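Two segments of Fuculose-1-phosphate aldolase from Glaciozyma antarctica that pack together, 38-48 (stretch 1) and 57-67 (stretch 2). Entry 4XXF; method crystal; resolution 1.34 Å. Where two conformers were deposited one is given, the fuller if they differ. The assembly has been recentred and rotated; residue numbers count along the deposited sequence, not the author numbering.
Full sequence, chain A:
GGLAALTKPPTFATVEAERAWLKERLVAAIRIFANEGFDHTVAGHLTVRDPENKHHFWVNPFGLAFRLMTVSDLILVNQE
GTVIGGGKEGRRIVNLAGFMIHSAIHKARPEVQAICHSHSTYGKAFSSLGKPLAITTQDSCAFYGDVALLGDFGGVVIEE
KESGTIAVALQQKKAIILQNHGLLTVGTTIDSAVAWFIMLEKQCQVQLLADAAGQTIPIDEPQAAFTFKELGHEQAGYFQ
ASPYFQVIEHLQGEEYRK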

# COMPACT_ATOMS: atom_id res chain seq x y z
N PHE A 38 -1.70 -11.35 2.70
CA PHE A 38 -2.95 -12.08 2.86
C PHE A 38 -3.14 -12.63 4.26
O PHE A 38 -4.22 -13.11 4.59
N ASP A 39 -2.08 -12.62 5.06
CA ASP A 39 -2.17 -13.20 6.39
C ASP A 39 -2.61 -12.17 7.43
O ASP A 39 -2.51 -10.96 7.23
N HIS A 40 -3.17 -12.67 8.52
CA HIS A 40 -3.58 -11.85 9.65
C HIS A 40 -3.44 -12.73 10.88
O HIS A 40 -3.84 -13.91 10.86
N THR A 41 -2.83 -12.18 11.93
CA THR A 41 -2.53 -12.89 13.18
C THR A 41 -2.03 -14.32 12.89
O THR A 41 -1.13 -14.49 12.08
N VAL A 42 -2.61 -15.33 13.55
CA VAL A 42 -2.17 -16.71 13.37
C VAL A 42 -3.19 -17.53 12.60
O VAL A 42 -3.10 -18.77 12.55
N ALA A 43 -4.16 -16.85 12.01
CA ALA A 43 -5.19 -17.49 11.23
C ALA A 43 -4.59 -17.98 9.93
O ALA A 43 -3.56 -17.47 9.45
N GLY A 44 -5.22 -18.97 9.33
CA GLY A 44 -4.79 -19.39 8.03
C GLY A 44 -4.03 -20.69 8.02
O GLY A 44 -3.19 -21.00 8.88
N HIS A 45 -4.33 -21.45 6.98
CA HIS A 45 -3.69 -22.72 6.80
C HIS A 45 -3.63 -23.03 5.32
O HIS A 45 -4.53 -22.70 4.55
N LEU A 46 -2.51 -23.62 4.94
CA LEU A 46 -2.34 -24.13 3.59
C LEU A 46 -1.90 -25.58 3.73
O LEU A 46 -0.97 -25.88 4.48
N THR A 47 -2.60 -26.47 3.04
CA THR A 47 -2.29 -27.89 3.14
C THR A 47 -1.99 -28.50 1.78
O THR A 47 -2.49 -28.03 0.75
N VAL A 48 -1.14 -29.53 1.78
CA VAL A 48 -0.99 -30.36 0.60
C VAL A 48 -0.99 -31.83 1.01
O VAL A 48 -0.39 -32.24 2.01
N PHE A 57 -1.16 -35.17 5.45
CA PHE A 57 -1.10 -33.81 4.90
C PHE A 57 0.03 -33.02 5.51
O PHE A 57 0.28 -33.09 6.72
N TRP A 58 0.71 -32.24 4.67
CA TRP A 58 1.69 -31.26 5.13
C TRP A 58 0.99 -29.93 5.34
O TRP A 58 0.13 -29.55 4.54
N VAL A 59 1.35 -29.23 6.41
CA VAL A 59 0.67 -27.99 6.77
C VAL A 59 1.63 -27.10 7.53
O VAL A 59 2.62 -27.57 8.11
N ASN A 60 1.37 -25.80 7.50
CA ASN A 60 2.10 -24.86 8.35
C ASN A 60 1.82 -25.09 9.83
O ASN A 60 0.69 -25.43 10.20
N PRO A 61 2.85 -24.96 10.67
CA PRO A 61 2.68 -25.17 12.11
C PRO A 61 2.05 -23.94 12.77
O PRO A 61 2.33 -22.81 12.37
N PHE A 62 1.20 -24.17 13.75
CA PHE A 62 0.40 -23.10 14.36
C PHE A 62 1.27 -22.02 14.98
O PHE A 62 2.13 -22.30 15.80
N GLY A 63 1.03 -20.77 14.59
CA GLY A 63 1.68 -19.64 15.23
C GLY A 63 2.95 -19.12 14.56
O GLY A 63 3.45 -18.07 14.95
N LEU A 64 3.49 -19.85 13.60
CA LEU A 64 4.69 -19.38 12.90
C LEU A 64 4.32 -18.40 11.78
O LEU A 64 3.46 -18.68 10.95
N ALA A 65 4.98 -17.25 11.76
CA ALA A 65 4.72 -16.25 10.73
C ALA A 65 4.91 -16.83 9.34
O ALA A 65 5.92 -17.48 9.05
N PHE A 66 3.95 -16.58 8.46
CA PHE A 66 4.07 -17.02 7.07
C PHE A 66 5.36 -16.48 6.43
O PHE A 66 6.01 -17.17 5.64
N ARG A 67 5.73 -15.24 6.78
CA ARG A 67 6.92 -14.58 6.26
C ARG A 67 8.21 -15.32 6.57
O ARG A 67 9.21 -15.13 5.89

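The two stretches run roughly antiparallel, and the way side chains meet changes along their length. Where strand 45-48 lies beside strand 57-59, the directions differ by 150° and the backbone carries the polar load. Val48 and Trp58 form a hydrogen-bonded antiparallel pair: Val48 N donates to Trp58 O at 3.0 Å, and Trp58 N donates to Val48 O at 2.9 Å. Their side chains share one face of the sheet. Val48, with chi1 at 64° (p), sets CG1 3.9 Å from Trp58 CB, so the contact is made at the base of the tryptophan. With chi1 at -65° (m) and chi2 at 94°, the indole leads away from stretch 1. On the other face Thr47 and Val59 are both p (55° and 64°), which brings Thr47 CG2 to 3.7 Å from Val59 CG2; Thr47 OG1 is satisfied elsewhere in the structure.

Beyond the strand pairing, Asn60 takes over the role of a backbone partner. Its CB points toward stretch 1, and chi1 of 55° (p) with chi2 of -64° places both ends of the amide against main-chain groups that flank His45, Gly44 O and Leu46 N. Leu46 N donates to Asn60 OD1 at 3.0 Å with an N-H...O angle of 168°, while Asn60 ND2 donates to Gly44 O at 3.3 Å and 165°. These near-linear angles, one bond accepted and one donated, fix the orientation of the amide.

Phe66 has the largest area covered by the other stretch, 92 Å². Its CB points toward stretch 1, and chi1 of -75° (m) with chi2 of 14° carries the ring to Gly44 and Leu46. Gly44 O lies at the ring edge, 3.9 Å from Phe66 CZ. An ideal CB on Gly44 would sit only 3.2 Å from Phe66 CZ, and the glycine's own backbone angles, 105/141, would jam that CB against the preceding carbonyl as well. Leu46 begins sideways, but chi1 of -75° (m) and chi2 of 76° (p) bring its end nearer, with CD1 4.0 Å from Phe66 CE2.

At the turns, Val42 and Phe62 meet. Val42 points toward stretch 2 with chi1 at -65° (m), placing CG1 3.8 Å from Gly63 CA and CG2 3.8 Å from Phe62 CE1. Phe62 starts sideways, yet chi1 of -159° (t) and chi2 of 18° bring its ring end nearer, so that Val42 O approaches the ring edge at 3.7 Å from CE1 of Phe62. Water 3 donates to Val42 O at 2.8 Å and accepts from Gly63 N at 2.9 Å, bridging the two turns.

The CB of Asp39 points toward stretch 2, and chi1 of 49° (p) with chi2 of 169° sets OD1 beside Phe66, at the start of the 3-10 segment. Two waters each donate to Asp39 OD1 at 2.7 Å; water 1 accepts from Phe66 N at 2.9 Å and water 2 from Arg67 N at 3.0 Å. The carboxylate thus reaches both amides through solvent, although OD1 also lies 3.5 Å from Phe66 CB.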

# COMPACT_ATOMS: atom_id res chain seq x y z
CB PHE A 38 -3.03 -13.27 1.89
CG PHE A 38 -3.14 -12.90 0.43
CD1 PHE A 38 -3.49 -11.62 0.01
CD2 PHE A 38 -2.91 -13.87 -0.52
CE1 PHE A 38 -3.58 -11.33 -1.36
CE2 PHE A 38 -2.99 -13.59 -1.87
CZ PHE A 38 -3.33 -12.32 -2.29
CB ASP A 39 -0.85 -13.88 6.80
CG ASP A 39 0.40 -13.01 6.58
OD1 ASP A 39 1.46 -13.44 7.09
OD2 ASP A 39 0.37 -11.95 5.91
CB HIS A 40 -5.02 -11.33 9.48
CG HIS A 40 -5.43 -10.30 10.50
ND1 HIS A 40 -4.74 -9.13 10.70
CD2 HIS A 40 -6.49 -10.26 11.35
CE1 HIS A 40 -5.34 -8.41 11.63
NE2 HIS A 40 -6.41 -9.07 12.05
CB THR A 41 -3.76 -12.90 14.16
OG1 THR A 41 -4.81 -13.71 13.63
CG2 THR A 41 -4.26 -11.46 14.39
CB VAL A 42 -1.87 -17.38 14.73
CG1 VAL A 42 -0.69 -16.70 15.39
CG2 VAL A 42 -3.11 -17.35 15.63
CB ALA A 43 -6.34 -16.52 10.96
CB HIS A 45 -4.44 -23.83 7.55
CG HIS A 45 -5.74 -23.38 8.13
ND1 HIS A 45 -6.93 -23.44 7.43
CD2 HIS A 45 -6.04 -22.85 9.34
CE1 HIS A 45 -7.91 -22.97 8.19
NE2 HIS A 45 -7.40 -22.60 9.35
CB LEU A 46 -1.30 -23.32 2.80
CG LEU A 46 -1.69 -21.94 2.27
CD1 LEU A 46 -1.72 -20.88 3.38
CD2 LEU A 46 -0.73 -21.54 1.17
CB THR A 47 -3.46 -28.69 3.77
OG1 THR A 47 -4.66 -28.46 3.02
CG2 THR A 47 -3.68 -28.29 5.23
CB VAL A 48 0.31 -30.00 -0.21
CG1 VAL A 48 1.57 -30.29 0.59
CG2 VAL A 48 0.33 -30.75 -1.54
CB PHE A 57 -2.43 -33.10 5.14
CG PHE A 57 -3.60 -33.88 4.65
CD1 PHE A 57 -4.23 -34.82 5.46
CD2 PHE A 57 -4.03 -33.73 3.34
CE1 PHE A 57 -5.29 -35.57 4.97
CE2 PHE A 57 -5.08 -34.47 2.85
CZ PHE A 57 -5.71 -35.40 3.66
CB TRP A 58 2.85 -31.14 4.13
CG TRP A 58 3.63 -32.41 4.05
CD1 TRP A 58 3.46 -33.42 3.16
CD2 TRP A 58 4.69 -32.82 4.93
NE1 TRP A 58 4.35 -34.44 3.42
CE2 TRP A 58 5.12 -34.10 4.49
CE3 TRP A 58 5.32 -32.23 6.03
CZ2 TRP A 58 6.14 -34.80 5.14
CZ3 TRP A 58 6.35 -32.93 6.67
CH2 TRP A 58 6.74 -34.20 6.21
CB VAL A 59 -0.61 -28.30 7.62
CG1 VAL A 59 -0.24 -28.94 8.92
CG2 VAL A 59 -1.46 -27.05 7.86
CB ASN A 60 1.73 -23.43 7.96
CG ASN A 60 0.24 -23.18 8.00
OD1 ASN A 60 -0.53 -23.77 7.24
ND2 ASN A 60 -0.18 -22.27 8.87
CB PRO A 61 4.10 -25.40 12.61
CG PRO A 61 4.95 -24.58 11.67
CD PRO A 61 4.27 -24.73 10.32
CB PHE A 62 -0.53 -23.73 15.41
CG PHE A 62 -1.74 -22.91 15.78
CD1 PHE A 62 -2.21 -21.87 14.99
CD2 PHE A 62 -2.43 -23.21 16.95
CE1 PHE A 62 -3.34 -21.14 15.37
CE2 PHE A 62 -3.55 -22.50 17.32
CZ PHE A 62 -4.00 -21.46 16.53
CB LEU A 64 5.48 -20.56 12.33
CG LEU A 64 6.76 -20.19 11.58
CD1 LEU A 64 7.76 -19.50 12.48
CD2 LEU A 64 7.37 -21.44 10.99
CB ALA A 65 5.65 -15.07 10.90
CB PHE A 66 2.87 -16.57 6.23
CG PHE A 66 1.60 -17.36 6.47
CD1 PHE A 66 1.44 -18.21 7.56
CD2 PHE A 66 0.55 -17.22 5.58
CE1 PHE A 66 0.24 -18.91 7.74
CE2 PHE A 66 -0.64 -17.91 5.75
CZ PHE A 66 -0.80 -18.75 6.83
CB ARG A 67 6.96 -13.14 6.83
CG ARG A 67 8.25 -12.35 6.60
CD ARG A 67 8.47 -12.10 5.11
NE ARG A 67 9.64 -11.28 4.85
CZ ARG A 67 10.89 -11.74 4.83
NH1 ARG A 67 11.14 -13.01 5.08
NH2 ARG A 67 11.89 -10.91 4.56
O HOH W 1 1.53 -15.18 9.21
O HOH W 2 3.93 -13.20 8.08
O HOH W 3 -0.71 -20.21 12.35